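Local coordinates for protein sulfate transporter/antisigma-factor antagonist STAS (Planctomyces limnophilus, PDB 3T6O) that probably acts as an anti-sigma factor antagonist, a single STAS domain of the kind that relieves sigma factors from their inhibitors, at residues A[4-9]-A[36-41]; A[81-86]-A[105-110]. One frame throughout, in Å; residues are numbered along the deposited sequence. Where two conformers were deposited one is given.

Interaction 1 (4-9 with 36-41) and interaction 2 (81-86 with 105-110) sit on opposite sides of the centre of one STAS domain, their own centres about 19 Å apart, and follow one another along the chain. Both reach the same mixed sheet, at its two ends within this chain: interaction 1 sets helix 29-41 against the start of strand 8-12, and interaction 2 joins strand 83-87 to strand 108-109. Both contacts touch helix 63-76, through Phe-39 in one and Phe-84 and Trp-106 in the other. Phe-39 CZ and Phe-84 CZ pack 4.3 Å apart, so the two contacts share one hydrophobic core.

Interaction 1: A[4-9]-A[36-41]; sequences MADIRV and ASTFLA
Asp-6 and Thr-38 meet tip to tip, the carboxylate reaching from the loop before strand 8-12 and the hydroxyl from the flank of helix 29-41. Thr-38 OG1 donates to Asp-6 OD2 at 2.5 Å, a short bond that uses the syn lone pair of the carboxylate oxygen. The Asp-6 side chain is extended, CG anti to the backbone N (chi1 -157°), and its other oxygen, OD1, takes a weak bond from the N-H of Ile-7 at 3.0 Å. A water ties the two segments a second time: it accepts from Thr-38 N at 2.8 Å and donates to Asp-6 OD1 at 3.3 Å. Thr-38 N has no bond to the preceding helical turn, where the helix is kinked, and the water takes that place.

Thr-38 turns both branches toward segment 4-9. With OG1 beside its own backbone N (chi1 -59°), Thr-38 CG2 slides past Ile-7, 3.8 Å from Ile-7 CG1. Thr-38 CG2 is also 3.9 Å from Val-9 CG2. Ile-7 CG1 is wedged between its own N and C (chi1 49°), which carries Ile-7 CD1 onto the helix backbone, 3.6 Å from Phe-39 CA. Ile-7 CD1 also lies at the edge of the Phe-39 ring, near its plane, and 3.8 Å from Phe-39 CB. Phe-39 continues inward to Leu-68 and Leu-69 of helix 63-76, while Ile-7 also packs on Ile-18 and Phe-20.

An alanine in place of Asp-6 would lose both carboxylate oxygens, and would probably leave Thr-38 OG1 without this acceptor and loosen the water held at Thr-38 N. The contact thus sets one short polar bond and a bridging water beside an apolar contact of Ile-7, Val-9 and Phe-39, joining the start of the chain to helix 29-41.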
loop_
_atom_site.group_PDB
_atom_site.type_symbol
_atom_site.label_atom_id
_atom_site.label_comp_id
_atom_site.label_asym_id
_atom_site.label_seq_id
_atom_site.Cartn_x
_atom_site.Cartn_y
_atom_site.Cartn_z
HETATM N N MSE A 4 -24.412 -14.224 -5.153
HETATM C CA MSE A 4 -23.685 -13.020 -4.702
HETATM C C MSE A 4 -23.723 -11.860 -5.736
HETATM O O MSE A 4 -23.423 -12.040 -6.920
HETATM C CB MSE A 4 -22.237 -13.387 -4.281
HETATM C CG MSE A 4 -21.728 -12.738 -2.962
HETATM SE SE MSE A 4 -22.809 -13.135 -1.332
HETATM C CE MSE A 4 -23.951 -11.485 -1.361
ATOM N N ALA A 5 -24.103 -10.672 -5.285
ATOM C CA ALA A 5 -24.194 -9.527 -6.178
ATOM C C ALA A 5 -22.818 -9.166 -6.771
ATOM O O ALA A 5 -21.767 -9.429 -6.181
ATOM C CB ALA A 5 -24.787 -8.336 -5.440
ATOM N N ASP A 6 -22.815 -8.565 -7.946
ATOM C CA ASP A 6 -21.559 -8.198 -8.581
ATOM C C ASP A 6 -21.766 -6.919 -9.381
ATOM O O ASP A 6 -22.895 -6.513 -9.595
ATOM C CB ASP A 6 -21.081 -9.363 -9.453
ATOM C CG ASP A 6 -19.565 -9.348 -9.707
ATOM O OD1 ASP A 6 -18.815 -8.497 -9.139
ATOM O OD2 ASP A 6 -19.142 -10.190 -10.520
ATOM N N ILE A 7 -20.682 -6.244 -9.750
ATOM C CA ILE A 7 -20.812 -5.121 -10.660
ATOM C C ILE A 7 -21.379 -5.670 -11.959
ATOM O O ILE A 7 -21.347 -6.849 -12.173
ATOM C CB ILE A 7 -19.464 -4.405 -10.952
ATOM C CG1 ILE A 7 -18.380 -5.411 -11.325
ATOM C CG2 ILE A 7 -19.070 -3.494 -9.778
ATOM C CD1 ILE A 7 -17.119 -4.785 -11.889
ATOM N N ARG A 8 -21.893 -4.799 -12.806
ATOM C CA ARG A 8 -22.194 -5.214 -14.170
ATOM C C ARG A 8 -21.280 -4.507 -15.144
ATOM O O ARG A 8 -20.938 -3.335 -15.011
ATOM C CB ARG A 8 -23.661 -5.073 -14.543
ATOM C CG ARG A 8 -24.375 -3.855 -14.049
ATOM C CD ARG A 8 -25.668 -3.615 -14.891
ATOM N NE ARG A 8 -26.161 -2.237 -14.781
ATOM C CZ ARG A 8 -26.006 -1.334 -15.739
ATOM N NH1 ARG A 8 -26.464 -0.093 -15.577
ATOM N NH2 ARG A 8 -25.370 -1.689 -16.853
ATOM N N VAL A 9 -20.787 -5.275 -16.103
ATOM C CA VAL A 9 -19.800 -4.777 -17.048
ATOM C C VAL A 9 -20.483 -4.752 -18.410
ATOM O O VAL A 9 -20.949 -5.768 -18.865
ATOM C CB VAL A 9 -18.538 -5.666 -17.091
ATOM C CG1 VAL A 9 -17.562 -5.181 -18.156
ATOM C CG2 VAL A 9 -17.805 -5.746 -15.665
ATOM N N ALA A 36 -13.928 -7.233 -6.823
ATOM C CA ALA A 36 -12.547 -6.964 -7.273
ATOM C C ALA A 36 -12.188 -7.778 -8.481
ATOM O O ALA A 36 -11.649 -7.250 -9.463
ATOM C CB ALA A 36 -11.536 -7.226 -6.147
ATOM N N SER A 37 -12.554 -9.053 -8.425
ATOM C CA SER A 37 -12.239 -9.993 -9.480
ATOM C C SER A 37 -12.896 -9.677 -10.847
ATOM O O SER A 37 -12.230 -9.636 -11.893
ATOM C CB SER A 37 -12.580 -11.404 -8.984
ATOM O OG SER A 37 -12.450 -12.317 -10.027
ATOM N N THR A 38 -14.185 -9.412 -10.841
ATOM C CA THR A 38 -14.872 -9.012 -12.065
ATOM C C THR A 38 -14.316 -7.675 -12.564
ATOM O O THR A 38 -14.048 -7.514 -13.736
ATOM C CB THR A 38 -16.411 -8.969 -11.806
ATOM O OG1 THR A 38 -16.798 -10.269 -11.392
ATOM C CG2 THR A 38 -17.227 -8.627 -13.036
ATOM N N PHE A 39 -14.098 -6.729 -11.652
ATOM C CA PHE A 39 -13.586 -5.451 -12.013
ATOM C C PHE A 39 -12.220 -5.520 -12.695
ATOM O O PHE A 39 -12.002 -4.952 -13.799
ATOM C CB PHE A 39 -13.536 -4.575 -10.773
ATOM C CG PHE A 39 -12.913 -3.256 -11.004
ATOM C CD1 PHE A 39 -13.619 -2.259 -11.663
ATOM C CD2 PHE A 39 -11.631 -2.982 -10.574
ATOM C CE1 PHE A 39 -13.046 -1.003 -11.896
ATOM C CE2 PHE A 39 -11.050 -1.728 -10.791
ATOM C CZ PHE A 39 -11.745 -0.745 -11.474
ATOM N N LEU A 40 -11.286 -6.222 -12.050
ATOM C CA LEU A 40 -9.933 -6.293 -12.583
ATOM C C LEU A 40 -9.906 -7.090 -13.894
ATOM O O LEU A 40 -9.184 -6.738 -14.810
ATOM C CB LEU A 40 -8.935 -6.851 -11.536
ATOM C CG LEU A 40 -8.676 -5.969 -10.310
ATOM C CD1 LEU A 40 -7.721 -6.665 -9.383
ATOM C CD2 LEU A 40 -8.103 -4.621 -10.695
ATOM N N ALA A 41 -10.740 -8.110 -14.021
ATOM C CA ALA A 41 -10.753 -8.878 -15.281
ATOM C C ALA A 41 -11.309 -8.010 -16.429
ATOM O O ALA A 41 -10.898 -8.183 -17.553
ATOM C CB ALA A 41 -11.554 -10.241 -15.145
HETATM O O HOH W 1 -15.994 -10.119 -8.781
#

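Interaction 2: A[81-86]-A[105-110]; sequences QGVFAL and VWPRYS
One face of the Trp-106 indole carries Phe-84: CD1 of the phenyl ring stands 3.4 Å above the indole plane, offset toward its rim. The two side chains run side by side in the same direction, with their planes at 49° and the centroids of the phenyl and five-membered rings 4.6 Å apart, an oblique pairing. Phe-84 holds CG anti to its backbone N (chi1 -173°), whereas Trp-106 has CG beside its N. Leu-86 crosses the indole obliquely, its CD1 4.1 Å from Trp-106 CE3. At the edge of the Tyr-109 ring, near its plane, lies the methyl of Ala-85, which also touches Pro-107 CG; that proline carbon meets Val-83 CG1 as well.

Between these groups the backbones join in parallel, Leu-86 bridging with Arg-108. Leu-86 N donates to Pro-107 O at 2.9 Å, in the carbonyl plane and fairly straight (159° at the hydrogen). Leu-86 O in turn accepts from Tyr-109 N at 3.0 Å, the donor lying above its carbonyl plane. Water 2 extends the join, accepting from Phe-84 N at 2.8 Å and donating to Val-105 O.

Trp-73 meets Trp-106 edge-to-face from helix 63-76, and Met-119 lies against Val-83 and Ala-85. This is the last beta-alpha-beta unit of the sheet, strand 83-87 through helix 91-97 to strand 108-109. Two direct backbone bonds join the segments, and Tyr-109 has a further one with Ser-88. Pro-107 has no N-H to offer Phe-84 O, which instead has Trp-106 CA at 3.2 Å, a CA-H...O contact, so the join there probably rests largely on Phe-84 against Trp-106.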
loop_
_atom_site.group_PDB
_atom_site.type_symbol
_atom_site.label_atom_id
_atom_site.label_comp_id
_atom_site.label_asym_id
_atom_site.label_seq_id
_atom_site.Cartn_x
_atom_site.Cartn_y
_atom_site.Cartn_z
ATOM N N GLN A 81 -3.483 6.478 -25.497
ATOM C CA GLN A 81 -4.794 7.121 -25.537
ATOM C C GLN A 81 -5.818 6.408 -24.650
ATOM O O GLN A 81 -6.999 6.560 -24.845
ATOM C CB GLN A 81 -5.277 7.306 -26.982
ATOM C CG GLN A 81 -4.514 8.432 -27.712
ATOM C CD GLN A 81 -4.189 8.083 -29.154
ATOM O OE1 GLN A 81 -3.817 6.936 -29.456
ATOM N NE2 GLN A 81 -4.326 9.063 -30.057
ATOM N N GLY A 82 -5.339 5.666 -23.667
ATOM C CA GLY A 82 -6.188 5.044 -22.640
ATOM C C GLY A 82 -6.951 6.111 -21.872
ATOM O O GLY A 82 -6.555 7.273 -21.893
ATOM N N VAL A 83 -8.061 5.756 -21.239
ATOM C CA VAL A 83 -8.821 6.726 -20.466
ATOM C C VAL A 83 -9.516 5.978 -19.381
ATOM O O VAL A 83 -10.150 4.960 -19.637
ATOM C CB VAL A 83 -9.930 7.473 -21.295
ATOM C CG1 VAL A 83 -10.772 8.380 -20.379
ATOM C CG2 VAL A 83 -9.352 8.231 -22.487
ATOM N N PHE A 84 -9.413 6.489 -18.166
ATOM C CA PHE A 84 -10.086 5.912 -17.017
ATOM C C PHE A 84 -10.901 7.062 -16.440
ATOM O O PHE A 84 -10.314 8.035 -15.929
ATOM C CB PHE A 84 -9.049 5.413 -15.992
ATOM C CG PHE A 84 -9.651 4.634 -14.840
ATOM C CD1 PHE A 84 -10.104 5.277 -13.730
ATOM C CD2 PHE A 84 -9.688 3.251 -14.861
ATOM C CE1 PHE A 84 -10.664 4.583 -12.661
ATOM C CE2 PHE A 84 -10.240 2.540 -13.822
ATOM C CZ PHE A 84 -10.731 3.215 -12.705
ATOM N N ALA A 85 -12.222 6.984 -16.573
ATOM C CA ALA A 85 -13.147 8.099 -16.296
ATOM C C ALA A 85 -14.217 7.685 -15.274
ATOM O O ALA A 85 -14.527 6.500 -15.063
ATOM C CB ALA A 85 -13.820 8.599 -17.634
ATOM N N LEU A 86 -14.776 8.675 -14.606
ATOM C CA LEU A 86 -15.925 8.447 -13.734
ATOM C C LEU A 86 -17.131 9.229 -14.256
ATOM O O LEU A 86 -16.971 10.204 -15.023
ATOM C CB LEU A 86 -15.600 8.929 -12.344
ATOM C CG LEU A 86 -14.290 8.515 -11.666
ATOM C CD1 LEU A 86 -14.250 9.121 -10.232
ATOM C CD2 LEU A 86 -14.139 7.034 -11.603
ATOM N N VAL A 105 -6.468 12.784 -12.388
ATOM C CA VAL A 105 -6.140 12.200 -13.679
ATOM C C VAL A 105 -7.286 11.365 -14.262
ATOM O O VAL A 105 -7.146 10.752 -15.289
ATOM C CB VAL A 105 -4.791 11.399 -13.616
ATOM C CG1 VAL A 105 -3.763 12.164 -12.780
ATOM C CG2 VAL A 105 -4.962 10.029 -13.051
ATOM N N TRP A 106 -8.433 11.315 -13.591
ATOM C CA TRP A 106 -9.598 10.595 -14.112
ATOM C C TRP A 106 -10.667 11.651 -14.510
ATOM O O TRP A 106 -11.199 12.369 -13.640
ATOM C CB TRP A 106 -10.170 9.685 -13.040
ATOM C CG TRP A 106 -9.242 8.676 -12.494
ATOM C CD1 TRP A 106 -8.124 8.161 -13.085
ATOM C CD2 TRP A 106 -9.379 8.013 -11.259
ATOM N NE1 TRP A 106 -7.554 7.219 -12.280
ATOM C CE2 TRP A 106 -8.316 7.101 -11.152
ATOM C CE3 TRP A 106 -10.304 8.095 -10.224
ATOM C CZ2 TRP A 106 -8.130 6.314 -10.032
ATOM C CZ3 TRP A 106 -10.142 7.310 -9.129
ATOM C CH2 TRP A 106 -9.058 6.425 -9.030
ATOM N N PRO A 107 -10.897 11.835 -15.809
ATOM C CA PRO A 107 -11.935 12.807 -16.163
ATOM C C PRO A 107 -13.255 12.375 -15.557
ATOM O O PRO A 107 -13.569 11.178 -15.546
ATOM C CB PRO A 107 -11.975 12.744 -17.676
ATOM C CG PRO A 107 -11.081 11.665 -18.077
ATOM C CD PRO A 107 -10.203 11.317 -16.992
ATOM N N ARG A 108 -13.977 13.329 -14.979
ATOM C CA ARG A 108 -15.286 13.059 -14.442
ATOM C C ARG A 108 -16.403 13.826 -15.206
ATOM O O ARG A 108 -16.255 15.003 -15.527
ATOM C CB ARG A 108 -15.301 13.383 -12.973
ATOM C CG ARG A 108 -16.682 13.204 -12.325
ATOM C CD ARG A 108 -16.531 13.224 -10.818
ATOM N NE ARG A 108 -16.167 14.541 -10.333
ATOM C CZ ARG A 108 -17.010 15.543 -10.118
ATOM N NH1 ARG A 108 -18.318 15.435 -10.404
ATOM N NH2 ARG A 108 -16.524 16.685 -9.637
ATOM N N TYR A 109 -17.509 13.133 -15.449
ATOM C CA TYR A 109 -18.651 13.643 -16.251
ATOM C C TYR A 109 -19.968 13.455 -15.496
ATOM O O TYR A 109 -20.085 12.582 -14.631
ATOM C CB TYR A 109 -18.738 12.917 -17.596
ATOM C CG TYR A 109 -17.505 13.068 -18.441
ATOM C CD1 TYR A 109 -17.291 14.191 -19.207
ATOM C CD2 TYR A 109 -16.533 12.096 -18.437
ATOM C CE1 TYR A 109 -16.114 14.337 -19.966
ATOM C CE2 TYR A 109 -15.384 12.219 -19.184
ATOM C CZ TYR A 109 -15.175 13.324 -19.929
ATOM O OH TYR A 109 -14.026 13.383 -20.682
ATOM N N SER A 110 -20.961 14.276 -15.790
ATOM C CA SER A 110 -22.150 14.253 -14.937
ATOM C C SER A 110 -23.030 13.058 -15.211
ATOM O O SER A 110 -23.684 12.607 -14.316
ATOM C CB SER A 110 -22.966 15.552 -15.029
ATOM O OG SER A 110 -23.467 15.705 -16.316
HETATM O O HOH W 2 -7.810 8.659 -17.575
#